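Putative xanthine dehydrogenase YAGS fad-binding subunit (PDB 5G5G) binds the molybdenum–pterin cytosine dinucleotide cofactor and, as the large subunit of a periplasmic aldehyde oxidase, probably oxidises aldehydes. Local coordinates at residues Thr64-Asp69 against Ala111-Val116; Gly297-Ile302 against Ile363-Leu368; Leu405-Asp410 against Ile673-Thr678; Ala701-Val706 against Arg715-Thr720; Asn708-Arg713 against Asp726-Val731. One frame throughout, in Å; residues are numbered along the deposited sequence.

Contact 1 (Thr64-Asp69 against Ala111-Val116); sequences TALDTD and AIALVV
Leu66 reaches from one strand to the backbone and side chain of Ile112 on another, and this one leucine carries nearly all of the contact. The tight part is at its CD2 methyl, which lies 3.2 Å from Ile112 O; it is a plain van der Waals approach of a methyl to a carbonyl. The other branch is looser: Leu66 CD1 meets Ile112 CD1 at 4.1 Å, the two side chains crossing obliquely. Leu66 CD2 also touches Ala113 CB at 4.3 Å, the single methyl of the alanine lying beside the leucine branch. Both methyls are brought forward because CG stands opposite the backbone N (chi1 -177°). Ile112 and Ala113 are consecutive, yet both turn their CB atoms toward Leu66; they form a classic beta bulge opposite Val54, which explains how neighbours in a strand can share one side. These two residues are buried under the leucine methyls, whereas Leu66 itself is partly exposed, and past it the contact loosens as the chain enters a helix at exposed Asp69. The setting is the a/b hammerhead region. Strand 61-67 lies between strands 104-105 and 131-136, whereas strand 111-117 runs between 77-82 and 49-55 in a larger mixed sheet. Ala132 touches both Leu66 and Ile112, and Leu114 of strand 111-117 touches Ala258 of helix 250-262.

Contact 2 (Gly297-Ile302 against Ile363-Leu368); sequences GKITAI and IAIDEL
Ile299 and Ile365 meet methyl to methyl, their side chains crossing at about a right angle, with 4.1 Å between Ile299 CD1 and Ile365 CD1. Ile299 extends its longer branch fully (chi2 169°), and this carries the terminal methyl from the strand to the helix although its CB does not itself aim there. Ile365 does the reverse: chi2 of -64° folds its CD1 round, so that a bent chain receives a straight one. Leu368, nearly a turn further along the helix, adds the second touch. Its CB points toward the strand, and Leu368 CD2 comes alongside the middle of the isoleucine, 4.3 Å from Ile299 CG1. Residues 365 and 368 are three apart and so on the same face of the helix. All three are buried, which suits purely hydrocarbon side chains, while the backbone N of Ile299 is hydrogen-bonded to Asn383 OD1. Strand and helix both belong to the molybdopterin cofactor-binding domain. Ile299 opens strand 299-310, which runs between strands 331-340 and 285-293 of a mixed sheet. Helix 354-372 packs on that sheet, with Leu368 also touching Val174 and Ile291, and Phe379 of helix 376-382 covers both Ile365 and Leu368.

Contact 3 (Leu405-Asp410 against Ile673-Thr678); sequences LRTGAD and IFLDDT
Thr407 meets Ile673 and Leu675 with no flat side chain between them. The nearest ring in sequence, that of Phe674, takes the alternate side of the chain and packs with Cys611, Ile616 and Val690, so neither a ring face nor a ring edge enters this contact. What remains are two touches by the two branches of one threonine. Thr407 CG2 lies 4.3 Å from Ile673 CD1, and Thr407 OG1 lies 4.1 Å from Leu675 CD2; the threonine and leucine side chains run antiparallel alongside each other. The methyl is placed by a chi1 of -62°, which sets CG2 opposite the backbone N. The hydroxyl is hydrogen-bonded to Glu403 O one turn earlier, a familiar way for a threonine to fit into a helix; the satisfied oxygen makes only a van der Waals touch with the Leu675 methyl. This is helix packing on the border of a sheet, since helix 401-412 lies against strand 669-674, an outermost strand, within this chain, of a mixed sheet whose inner neighbour is strand 602-612. Ile673 touches Lys411 of the same helix, and Leu675 touches Glu403 and Cys404. The Leu675 side chain is about 11 Å from the bound pterin cytosine dinucleotide.

Contact 4 (Ala701-Val706 against Arg715-Thr720); sequences AIANAV and RDYPIT
Ile719 rests its end methyl on the shallow place on a helix surface made by Ala703. Ile719 CD1 is 3.6 Å from Ala703 CA, so the bump reaches the helix backbone itself; its spacing of 3.3 Å from Ala703 CB is tight, and the exact value is doubtful. Alanine, with a single methyl, suits the low place. The projection is straight: with chi1 -56° and chi2 171°, CD1 stands at the far end of an extended branch. The shorter branch fits one turn further along, where Ile719 CG2 lies 4.3 Å from Val706 CG1; Ala703 and Val706, three residues apart, thus form a low site and a higher shoulder on the same side of helix 698-710. Tyr717 closes the hollow from another direction. Its OH comes within 3.8 Å of Ala703 CB, and the ring atom CE2 is 4.3 Å from that same CB, with the methyl placed obliquely to the ring. Between these two bumps Pro718, preceded by a cis peptide, bends the chain, and Ile719 is the centre of an inverse gamma turn, closed by a weak bond from Thr720 N to Pro718 O. No hydrogen bond crosses between the segments. The tyrosine hydroxyl is instead hydrogen-bonded to Met359 O of helix 354-372, so a buried polar atom is satisfied while the rest of the contact holds by shape and apolar burial alone.

Contact 5 (Asn708-Arg713 against Asp726-Val731); sequences NATGIR and DKLPDV
Lys727 lies across Ile712 with its aliphatic chain, the two crossing at a slant. Its CB faces the isoleucine's longer branch, 3.7 Å from Ile712 CD1 and 3.9 Å from Ile712 CG1. CG and CD carry the chain on, and the close approaches resume further out: bends at the last two torsions, chi3 -69° and chi4 -80°, curl it back so that Lys727 CE rests 3.7 Å from Ile712 CG2. A lysine suits this border position because its methylenes can cover a buried isoleucine while the ammonium group stays at the surface; there NZ makes a long salt bridge with Asp726 OD1, at 3.7 Å. Next along the tail, Leu728 supplies the purely apolar partner. Its CD2 touches two residues of the other segment, 4.0 Å from Thr710 CG2 and 4.2 Å from Ile712 CD1, and a basic side chain of a neighbouring subunit packs on it as well; the carbonyl of Pro729 is hydrogen-bonded to a basic side chain of another chain. With chi1 59° the CG2 of Thr710 is anti to the carbonyl carbon and reaches Leu728, while OG1 is turned to the backbone, where it accepts a bond from Ile712 N, 3.1 Å long, and is also hydrogen-bonded to Val706 O in the preceding turn. Gly711 between them has positive phi, a backbone shape that a residue without a side chain adopts easily. Threonine, glycine and isoleucine thus form an ST turn at the C-terminal end of helix 698-710, and the C-terminal tail of the chain folds back over it.

In the fold
From the N terminus, contact 1 closes a loop of 41 residues in the hammerhead region, its nearest atoms about 27 Å from those of contact 4, the closest. Contact 2 follows, closing 60 residues between a strand and a helix of the first molybdopterin cofactor-binding domain. Contact 3 spans 262 residues, bringing helix 401-412 to strand 669-674; these three run in series, and none nests. Contacts 4 and 5 then cross, their segments alternating along the chain: both start on helix 698-710 and both receive parts of the tail after it. Salt bridges, Glu367 with Arg715 and Asp366 with Arg713, tie these two to contact 2, joining helix 354-372 to the C-terminal region.

Contact 1 (Thr64-Asp69 against Ala111-Val116)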
# COMPACT_ATOMS: atom_id res chain seq x y z
N THR C 64 34.21 -0.12 -3.20
CA THR C 64 35.70 -0.24 -3.14
C THR C 64 36.06 -1.45 -2.28
O THR C 64 36.92 -2.29 -2.68
CB THR C 64 36.40 1.06 -2.69
OG1 THR C 64 35.77 1.61 -1.53
CG2 THR C 64 36.31 2.11 -3.82
N ALA C 65 35.32 -1.63 -1.20
CA ALA C 65 35.45 -2.86 -0.42
C ALA C 65 34.15 -3.27 0.30
O ALA C 65 33.22 -2.47 0.51
CB ALA C 65 36.60 -2.75 0.54
N LEU C 66 34.10 -4.54 0.65
CA LEU C 66 32.96 -5.07 1.32
C LEU C 66 33.50 -6.07 2.30
O LEU C 66 33.86 -7.17 1.94
CB LEU C 66 32.03 -5.73 0.30
CG LEU C 66 30.75 -6.28 0.90
CD1 LEU C 66 29.98 -5.19 1.65
CD2 LEU C 66 29.84 -6.86 -0.18
N ASP C 67 33.60 -5.67 3.55
CA ASP C 67 34.29 -6.49 4.52
C ASP C 67 33.28 -7.13 5.43
O ASP C 67 32.26 -6.56 5.75
CB ASP C 67 35.32 -5.68 5.23
CG ASP C 67 36.35 -5.12 4.28
OD1 ASP C 67 37.02 -5.95 3.56
OD2 ASP C 67 36.45 -3.86 4.19
N THR C 68 33.51 -8.38 5.75
CA THR C 68 32.48 -9.18 6.40
C THR C 68 32.98 -9.89 7.66
O THR C 68 32.19 -10.65 8.23
CB THR C 68 31.96 -10.25 5.41
OG1 THR C 68 33.07 -11.08 5.06
CG2 THR C 68 31.39 -9.60 4.17
N ASP C 69 34.20 -9.61 8.12
CA ASP C 69 34.76 -10.31 9.27
C ASP C 69 33.95 -10.04 10.54
O ASP C 69 33.66 -10.98 11.31
CB ASP C 69 36.23 -9.95 9.58
CG ASP C 69 37.26 -10.64 8.67
OD1 ASP C 69 36.94 -11.36 7.75
OD2 ASP C 69 38.46 -10.46 8.93
N ALA C 111 20.98 -4.78 -3.62
CA ALA C 111 21.52 -5.74 -2.66
C ALA C 111 23.02 -5.96 -2.88
O ALA C 111 23.46 -6.15 -4.03
CB ALA C 111 20.81 -7.06 -2.76
N ILE C 112 23.81 -5.93 -1.81
CA ILE C 112 25.26 -6.18 -1.90
C ILE C 112 25.77 -7.31 -1.03
O ILE C 112 26.91 -7.77 -1.20
CB ILE C 112 26.12 -4.91 -1.68
CG1 ILE C 112 25.88 -4.32 -0.27
CG2 ILE C 112 25.81 -3.91 -2.78
CD1 ILE C 112 26.82 -3.18 0.08
N ALA C 113 24.97 -7.73 -0.06
CA ALA C 113 25.36 -8.83 0.81
C ALA C 113 24.12 -9.41 1.50
O ALA C 113 23.04 -8.78 1.52
CB ALA C 113 26.40 -8.40 1.84
N LEU C 114 24.29 -10.63 2.02
CA LEU C 114 23.25 -11.27 2.83
C LEU C 114 23.91 -11.94 4.01
O LEU C 114 24.79 -12.76 3.82
CB LEU C 114 22.47 -12.33 2.03
CG LEU C 114 21.32 -13.00 2.81
CD1 LEU C 114 20.04 -12.20 2.61
CD2 LEU C 114 21.15 -14.45 2.41
N VAL C 115 23.51 -11.57 5.23
CA VAL C 115 24.03 -12.28 6.40
C VAL C 115 23.03 -13.38 6.77
O VAL C 115 21.84 -13.07 6.89
CB VAL C 115 24.19 -11.35 7.60
CG1 VAL C 115 24.70 -12.11 8.81
CG2 VAL C 115 25.14 -10.20 7.29
N VAL C 116 23.51 -14.61 6.96
CA VAL C 116 22.69 -15.76 7.30
C VAL C 116 23.00 -16.09 8.75
O VAL C 116 24.18 -16.21 9.11
CB VAL C 116 23.12 -16.97 6.43
CG1 VAL C 116 22.28 -18.18 6.74
CG2 VAL C 116 22.99 -16.60 4.97

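Contact 2 (Gly297-Ile302 against Ile363-Leu368)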
# COMPACT_ATOMS: atom_id res chain seq x y z
N GLY C 297 -16.53 19.75 -33.23
CA GLY C 297 -15.99 19.03 -32.10
C GLY C 297 -15.37 17.69 -32.45
O GLY C 297 -14.92 16.98 -31.54
N LYS C 298 -15.26 17.38 -33.73
CA LYS C 298 -14.54 16.20 -34.20
C LYS C 298 -13.04 16.46 -34.14
O LYS C 298 -12.54 17.39 -34.78
CB LYS C 298 -14.90 15.82 -35.65
CG LYS C 298 -16.30 15.21 -35.79
CD LYS C 298 -16.25 13.73 -35.41
CE LYS C 298 -17.60 13.04 -35.37
NZ LYS C 298 -18.33 13.19 -36.65
N ILE C 299 -12.34 15.62 -33.39
CA ILE C 299 -10.89 15.69 -33.33
C ILE C 299 -10.35 15.44 -34.72
O ILE C 299 -10.79 14.50 -35.39
CB ILE C 299 -10.33 14.66 -32.34
CG1 ILE C 299 -10.75 15.06 -30.92
CG2 ILE C 299 -8.81 14.54 -32.44
CD1 ILE C 299 -10.48 13.99 -29.88
N THR C 300 -9.43 16.28 -35.15
CA THR C 300 -8.74 16.17 -36.43
C THR C 300 -7.23 15.96 -36.30
O THR C 300 -6.59 15.58 -37.29
CB THR C 300 -8.95 17.43 -37.24
OG1 THR C 300 -8.52 18.56 -36.49
CG2 THR C 300 -10.45 17.57 -37.59
N ALA C 301 -6.67 16.24 -35.12
CA ALA C 301 -5.23 16.24 -34.95
C ALA C 301 -4.90 15.83 -33.54
O ALA C 301 -5.43 16.41 -32.59
CB ALA C 301 -4.69 17.64 -35.25
N ILE C 302 -4.10 14.77 -33.35
CA ILE C 302 -3.73 14.33 -32.01
C ILE C 302 -2.26 13.97 -32.00
O ILE C 302 -1.78 13.20 -32.82
CB ILE C 302 -4.62 13.17 -31.48
CG1 ILE C 302 -4.17 12.77 -30.06
CG2 ILE C 302 -4.63 11.95 -32.42
CD1 ILE C 302 -5.25 11.97 -29.36
N ILE C 363 -7.37 14.23 -18.91
CA ILE C 363 -7.47 15.68 -18.55
C ILE C 363 -7.50 16.51 -19.83
O ILE C 363 -8.31 17.42 -19.94
CB ILE C 363 -6.33 16.19 -17.62
CG1 ILE C 363 -6.32 15.41 -16.31
CG2 ILE C 363 -6.47 17.67 -17.38
CD1 ILE C 363 -5.17 15.74 -15.35
N ALA C 364 -6.59 16.25 -20.76
CA ALA C 364 -6.51 16.98 -22.03
C ALA C 364 -7.83 16.97 -22.77
O ALA C 364 -8.30 17.99 -23.27
CB ALA C 364 -5.35 16.49 -22.92
N ILE C 365 -8.49 15.80 -22.78
CA ILE C 365 -9.79 15.70 -23.44
C ILE C 365 -10.82 16.57 -22.70
O ILE C 365 -11.63 17.23 -23.34
CB ILE C 365 -10.22 14.20 -23.49
CG1 ILE C 365 -9.35 13.38 -24.49
CG2 ILE C 365 -11.71 14.03 -23.85
CD1 ILE C 365 -9.44 13.77 -25.93
N ASP C 366 -10.81 16.56 -21.37
CA ASP C 366 -11.68 17.43 -20.58
C ASP C 366 -11.40 18.89 -20.94
O ASP C 366 -12.34 19.67 -21.09
CB ASP C 366 -11.50 17.19 -19.09
CG ASP C 366 -12.69 17.67 -18.27
OD1 ASP C 366 -13.81 17.15 -18.47
OD2 ASP C 366 -12.50 18.56 -17.42
N GLU C 367 -10.13 19.26 -21.07
CA GLU C 367 -9.77 20.65 -21.47
C GLU C 367 -10.27 21.01 -22.87
O GLU C 367 -10.80 22.11 -23.07
CB GLU C 367 -8.27 20.92 -21.38
CG GLU C 367 -7.69 20.73 -19.96
CD GLU C 367 -6.28 21.26 -19.79
OE1 GLU C 367 -6.11 22.44 -20.16
OE2 GLU C 367 -5.40 20.51 -19.32
N LEU C 368 -10.11 20.08 -23.82
CA LEU C 368 -10.55 20.34 -25.17
C LEU C 368 -12.07 20.43 -25.26
O LEU C 368 -12.58 21.32 -25.92
CB LEU C 368 -9.97 19.31 -26.14
CG LEU C 368 -10.26 19.55 -27.62
CD1 LEU C 368 -9.77 20.89 -28.17
CD2 LEU C 368 -9.66 18.39 -28.41

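Contact 3 (Leu405-Asp410 against Ile673-Thr678)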
# COMPACT_ATOMS: atom_id res chain seq x y z
N LEU C 405 -20.08 4.93 -21.23
CA LEU C 405 -20.25 6.31 -20.86
C LEU C 405 -21.70 6.67 -20.66
O LEU C 405 -22.07 7.34 -19.68
CB LEU C 405 -19.59 7.20 -21.89
CG LEU C 405 -18.08 7.15 -21.89
CD1 LEU C 405 -17.61 7.82 -23.13
CD2 LEU C 405 -17.49 7.82 -20.65
N ARG C 406 -22.56 6.22 -21.57
CA ARG C 406 -24.02 6.53 -21.44
C ARG C 406 -24.65 5.88 -20.22
O ARG C 406 -25.41 6.52 -19.46
CB ARG C 406 -24.81 6.16 -22.72
CG ARG C 406 -24.50 6.99 -23.95
CD ARG C 406 -25.60 6.84 -25.00
NE ARG C 406 -25.53 7.88 -26.03
CZ ARG C 406 -25.45 7.68 -27.35
NH1 ARG C 406 -25.48 6.45 -27.90
NH2 ARG C 406 -25.39 8.74 -28.15
N THR C 407 -24.32 4.60 -19.99
CA THR C 407 -24.83 3.88 -18.83
C THR C 407 -24.34 4.53 -17.56
O THR C 407 -25.13 4.76 -16.62
CB THR C 407 -24.37 2.41 -18.85
OG1 THR C 407 -24.92 1.77 -20.01
CG2 THR C 407 -24.83 1.63 -17.60
N GLY C 408 -23.04 4.86 -17.54
CA GLY C 408 -22.49 5.55 -16.39
C GLY C 408 -23.10 6.90 -16.10
O GLY C 408 -23.46 7.20 -14.92
N ALA C 409 -23.26 7.72 -17.14
CA ALA C 409 -23.84 9.05 -16.97
C ALA C 409 -25.24 8.94 -16.37
O ALA C 409 -25.60 9.73 -15.50
CB ALA C 409 -23.92 9.81 -18.31
N ASP C 410 -26.04 8.00 -16.88
CA ASP C 410 -27.43 7.79 -16.41
C ASP C 410 -27.47 7.35 -14.94
O ASP C 410 -28.22 7.90 -14.15
CB ASP C 410 -28.18 6.76 -17.30
CG ASP C 410 -28.52 7.30 -18.73
OD1 ASP C 410 -28.39 8.51 -19.00
OD2 ASP C 410 -28.95 6.49 -19.60
N ILE C 673 -20.46 -1.45 -12.62
CA ILE C 673 -21.45 -2.12 -13.51
C ILE C 673 -20.62 -2.75 -14.61
O ILE C 673 -19.79 -2.06 -15.21
CB ILE C 673 -22.42 -1.12 -14.13
CG1 ILE C 673 -23.34 -0.52 -13.03
CG2 ILE C 673 -23.28 -1.78 -15.23
CD1 ILE C 673 -24.20 0.61 -13.51
N PHE C 674 -20.87 -4.03 -14.88
CA PHE C 674 -20.26 -4.70 -16.02
C PHE C 674 -21.26 -4.83 -17.12
O PHE C 674 -22.31 -5.43 -16.93
CB PHE C 674 -19.75 -6.08 -15.65
CG PHE C 674 -18.62 -6.03 -14.65
CD1 PHE C 674 -17.36 -5.58 -15.05
CD2 PHE C 674 -18.81 -6.46 -13.37
CE1 PHE C 674 -16.29 -5.53 -14.15
CE2 PHE C 674 -17.76 -6.41 -12.46
CZ PHE C 674 -16.52 -5.92 -12.86
N LEU C 675 -20.96 -4.26 -18.28
CA LEU C 675 -21.76 -4.54 -19.46
C LEU C 675 -21.50 -5.96 -19.91
O LEU C 675 -20.38 -6.50 -19.73
CB LEU C 675 -21.37 -3.56 -20.59
CG LEU C 675 -21.64 -2.08 -20.29
CD1 LEU C 675 -21.42 -1.21 -21.53
CD2 LEU C 675 -23.02 -1.83 -19.77
N ASP C 676 -22.51 -6.62 -20.46
CA ASP C 676 -22.35 -7.93 -21.12
C ASP C 676 -21.51 -7.58 -22.36
O ASP C 676 -21.99 -6.87 -23.24
CB ASP C 676 -23.71 -8.54 -21.66
CG ASP C 676 -24.53 -9.42 -20.64
OD1 ASP C 676 -24.08 -9.59 -19.48
OD2 ASP C 676 -25.68 -9.94 -21.00
N ASP C 677 -20.29 -8.02 -22.44
CA ASP C 677 -19.44 -7.65 -23.52
C ASP C 677 -18.84 -8.92 -24.14
O ASP C 677 -17.77 -8.88 -24.70
CB ASP C 677 -18.41 -6.73 -22.93
CG ASP C 677 -17.52 -6.11 -23.93
OD1 ASP C 677 -18.06 -5.51 -24.92
OD2 ASP C 677 -16.25 -6.17 -23.72
N THR C 678 -19.59 -10.00 -24.09
CA THR C 678 -19.17 -11.34 -24.55
C THR C 678 -18.48 -11.24 -25.90
O THR C 678 -19.08 -10.71 -26.88
CB THR C 678 -20.42 -12.25 -24.69
OG1 THR C 678 -21.04 -12.32 -23.40
CG2 THR C 678 -20.08 -13.63 -25.12

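Contact 4 (Ala701-Val706 against Arg715-Thr720)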
# COMPACT_ATOMS: atom_id res chain seq x y z
N ALA C 701 -10.37 11.01 -13.91
CA ALA C 701 -11.75 11.34 -13.51
C ALA C 701 -11.76 12.10 -12.19
O ALA C 701 -12.44 13.09 -12.08
CB ALA C 701 -12.61 10.11 -13.40
N ILE C 702 -10.89 11.72 -11.23
CA ILE C 702 -10.76 12.50 -10.00
C ILE C 702 -10.21 13.93 -10.25
O ILE C 702 -10.72 14.92 -9.71
CB ILE C 702 -9.89 11.72 -9.00
CG1 ILE C 702 -10.62 10.41 -8.66
CG2 ILE C 702 -9.57 12.56 -7.74
CD1 ILE C 702 -9.70 9.44 -7.92
N ALA C 703 -9.14 14.04 -11.02
CA ALA C 703 -8.60 15.35 -11.39
C ALA C 703 -9.65 16.26 -12.05
O ALA C 703 -9.77 17.43 -11.66
CB ALA C 703 -7.40 15.20 -12.33
N ASN C 704 -10.42 15.70 -12.99
CA ASN C 704 -11.45 16.44 -13.67
C ASN C 704 -12.56 16.89 -12.68
O ASN C 704 -13.12 17.96 -12.82
CB ASN C 704 -11.99 15.60 -14.79
CG ASN C 704 -10.99 15.42 -15.96
OD1 ASN C 704 -10.05 16.17 -16.12
ND2 ASN C 704 -11.24 14.44 -16.77
N ALA C 705 -12.87 16.04 -11.70
CA ALA C 705 -13.83 16.38 -10.64
C ALA C 705 -13.31 17.48 -9.75
O ALA C 705 -14.06 18.35 -9.35
CB ALA C 705 -14.20 15.12 -9.80
N VAL C 706 -12.02 17.43 -9.40
CA VAL C 706 -11.39 18.55 -8.67
C VAL C 706 -11.46 19.87 -9.44
O VAL C 706 -11.77 20.92 -8.86
CB VAL C 706 -9.94 18.23 -8.27
CG1 VAL C 706 -9.23 19.46 -7.74
CG2 VAL C 706 -9.87 17.06 -7.25
N ARG C 715 -1.93 19.79 -13.37
CA ARG C 715 -1.46 18.85 -14.39
C ARG C 715 -0.25 18.03 -13.95
O ARG C 715 0.26 17.22 -14.71
CB ARG C 715 -1.16 19.62 -15.68
CG ARG C 715 -2.32 20.45 -16.19
CD ARG C 715 -2.04 21.02 -17.56
NE ARG C 715 -3.18 21.78 -18.01
CZ ARG C 715 -3.43 23.04 -17.66
NH1 ARG C 715 -2.58 23.73 -16.91
NH2 ARG C 715 -4.52 23.63 -18.14
N ASP C 716 0.23 18.27 -12.73
CA ASP C 716 1.31 17.51 -12.11
C ASP C 716 0.71 16.73 -10.92
O ASP C 716 0.31 17.30 -9.91
CB ASP C 716 2.51 18.39 -11.69
CG ASP C 716 2.14 19.45 -10.68
OD1 ASP C 716 1.24 20.25 -10.99
OD2 ASP C 716 2.77 19.49 -9.59
N TYR C 717 0.59 15.43 -11.10
CA TYR C 717 0.02 14.58 -10.05
C TYR C 717 1.06 14.30 -8.95
O TYR C 717 2.26 14.38 -9.24
CB TYR C 717 -0.38 13.27 -10.65
CG TYR C 717 -1.59 13.25 -11.53
CD1 TYR C 717 -1.49 13.45 -12.93
CD2 TYR C 717 -2.81 12.95 -11.00
CE1 TYR C 717 -2.62 13.36 -13.76
CE2 TYR C 717 -3.93 12.80 -11.80
CZ TYR C 717 -3.84 13.00 -13.18
OH TYR C 717 -4.97 12.81 -13.92
N PRO C 718 0.65 13.96 -7.72
CA PRO C 718 -0.74 13.92 -7.26
C PRO C 718 -1.28 15.32 -6.96
O PRO C 718 -0.50 16.28 -6.75
CB PRO C 718 -0.65 13.07 -5.97
CG PRO C 718 0.73 13.37 -5.46
CD PRO C 718 1.61 13.60 -6.64
N ILE C 719 -2.60 15.41 -6.91
CA ILE C 719 -3.28 16.66 -6.70
C ILE C 719 -3.54 16.87 -5.20
O ILE C 719 -4.60 16.54 -4.67
CB ILE C 719 -4.55 16.74 -7.55
CG1 ILE C 719 -4.23 16.51 -9.03
CG2 ILE C 719 -5.19 18.11 -7.40
CD1 ILE C 719 -5.44 16.34 -9.92
N THR C 720 -2.53 17.45 -4.57
CA THR C 720 -2.53 17.71 -3.17
C THR C 720 -2.90 19.14 -2.90
O THR C 720 -2.93 20.02 -3.80
CB THR C 720 -1.15 17.33 -2.59
OG1 THR C 720 -0.11 18.04 -3.29
CG2 THR C 720 -0.97 15.87 -2.65

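Contact 5 (Asn708-Arg713 against Asp726-Val731)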
# COMPACT_ATOMS: atom_id res chain seq x y z
N ASN C 708 -13.77 20.57 -11.71
CA ASN C 708 -15.17 20.97 -11.67
C ASN C 708 -15.51 21.57 -10.28
O ASN C 708 -16.29 22.52 -10.15
CB ASN C 708 -16.07 19.80 -12.00
CG ASN C 708 -17.54 20.17 -11.98
OD1 ASN C 708 -18.28 19.79 -11.07
ND2 ASN C 708 -17.97 20.96 -12.97
N ALA C 709 -14.91 21.04 -9.22
CA ALA C 709 -15.19 21.62 -7.87
C ALA C 709 -14.63 22.98 -7.61
O ALA C 709 -15.26 23.76 -6.87
CB ALA C 709 -14.71 20.68 -6.79
N THR C 710 -13.45 23.27 -8.16
CA THR C 710 -12.68 24.42 -7.78
C THR C 710 -12.41 25.43 -8.88
O THR C 710 -12.04 26.55 -8.59
CB THR C 710 -11.29 24.01 -7.27
OG1 THR C 710 -10.57 23.28 -8.28
CG2 THR C 710 -11.41 23.09 -6.03
N GLY C 711 -12.48 25.01 -10.13
CA GLY C 711 -11.96 25.76 -11.25
C GLY C 711 -10.45 25.75 -11.44
O GLY C 711 -9.95 26.57 -12.20
N ILE C 712 -9.73 24.88 -10.74
CA ILE C 712 -8.27 24.83 -10.78
C ILE C 712 -7.81 23.56 -11.50
O ILE C 712 -8.10 22.40 -11.05
CB ILE C 712 -7.65 24.86 -9.36
CG1 ILE C 712 -8.23 26.00 -8.52
CG2 ILE C 712 -6.10 24.85 -9.43
CD1 ILE C 712 -7.96 25.84 -7.02
N ARG C 713 -7.10 23.74 -12.64
CA ARG C 713 -6.48 22.61 -13.32
C ARG C 713 -5.12 22.32 -12.72
O ARG C 713 -4.32 23.24 -12.53
CB ARG C 713 -6.25 22.90 -14.78
CG ARG C 713 -7.50 23.05 -15.58
CD ARG C 713 -8.09 21.70 -15.92
NE ARG C 713 -9.23 21.91 -16.81
CZ ARG C 713 -10.10 20.97 -17.15
NH1 ARG C 713 -10.01 19.74 -16.66
NH2 ARG C 713 -11.09 21.28 -17.96
N ASP C 726 -3.78 28.43 -2.94
CA ASP C 726 -3.79 29.86 -3.30
C ASP C 726 -4.80 30.27 -4.39
O ASP C 726 -4.83 31.44 -4.74
CB ASP C 726 -2.37 30.38 -3.59
CG ASP C 726 -1.80 29.88 -4.92
OD1 ASP C 726 -2.51 29.18 -5.66
OD2 ASP C 726 -0.61 30.17 -5.19
N LYS C 727 -5.61 29.34 -4.91
CA LYS C 727 -6.75 29.71 -5.80
C LYS C 727 -8.16 29.30 -5.29
O LYS C 727 -9.13 29.39 -6.04
CB LYS C 727 -6.49 29.21 -7.23
CG LYS C 727 -5.30 29.93 -7.89
CD LYS C 727 -4.96 29.53 -9.34
CE LYS C 727 -4.40 28.10 -9.45
NZ LYS C 727 -2.95 27.92 -9.11
N LEU C 728 -8.28 28.95 -4.01
CA LEU C 728 -9.57 28.67 -3.37
C LEU C 728 -10.30 29.97 -2.92
O LEU C 728 -9.68 31.06 -2.89
CB LEU C 728 -9.37 27.77 -2.18
CG LEU C 728 -8.83 26.41 -2.52
CD1 LEU C 728 -8.51 25.73 -1.21
CD2 LEU C 728 -9.86 25.62 -3.33
N PRO C 729 -11.59 29.84 -2.50
CA PRO C 729 -12.31 31.07 -2.15
C PRO C 729 -11.77 31.69 -0.84
O PRO C 729 -10.98 31.06 -0.13
CB PRO C 729 -13.77 30.60 -1.99
CG PRO C 729 -13.84 29.21 -2.61
CD PRO C 729 -12.46 28.66 -2.31
N ASP C 730 -12.19 32.91 -0.55
CA ASP C 730 -11.76 33.58 0.68
C ASP C 730 -12.45 32.89 1.87
O ASP C 730 -13.57 32.40 1.75
CB ASP C 730 -12.11 35.08 0.63
CG ASP C 730 -11.49 35.81 -0.57
OD1 ASP C 730 -10.35 35.47 -0.98
OD2 ASP C 730 -12.13 36.73 -1.11
N VAL C 731 -11.75 32.80 3.01
CA VAL C 731 -12.38 32.47 4.29
C VAL C 731 -12.41 33.83 5.00
O VAL C 731 -12.97 33.97 6.07
CB VAL C 731 -11.60 31.40 5.13
CG1 VAL C 731 -12.55 30.62 6.06
CG2 VAL C 731 -10.81 30.43 4.25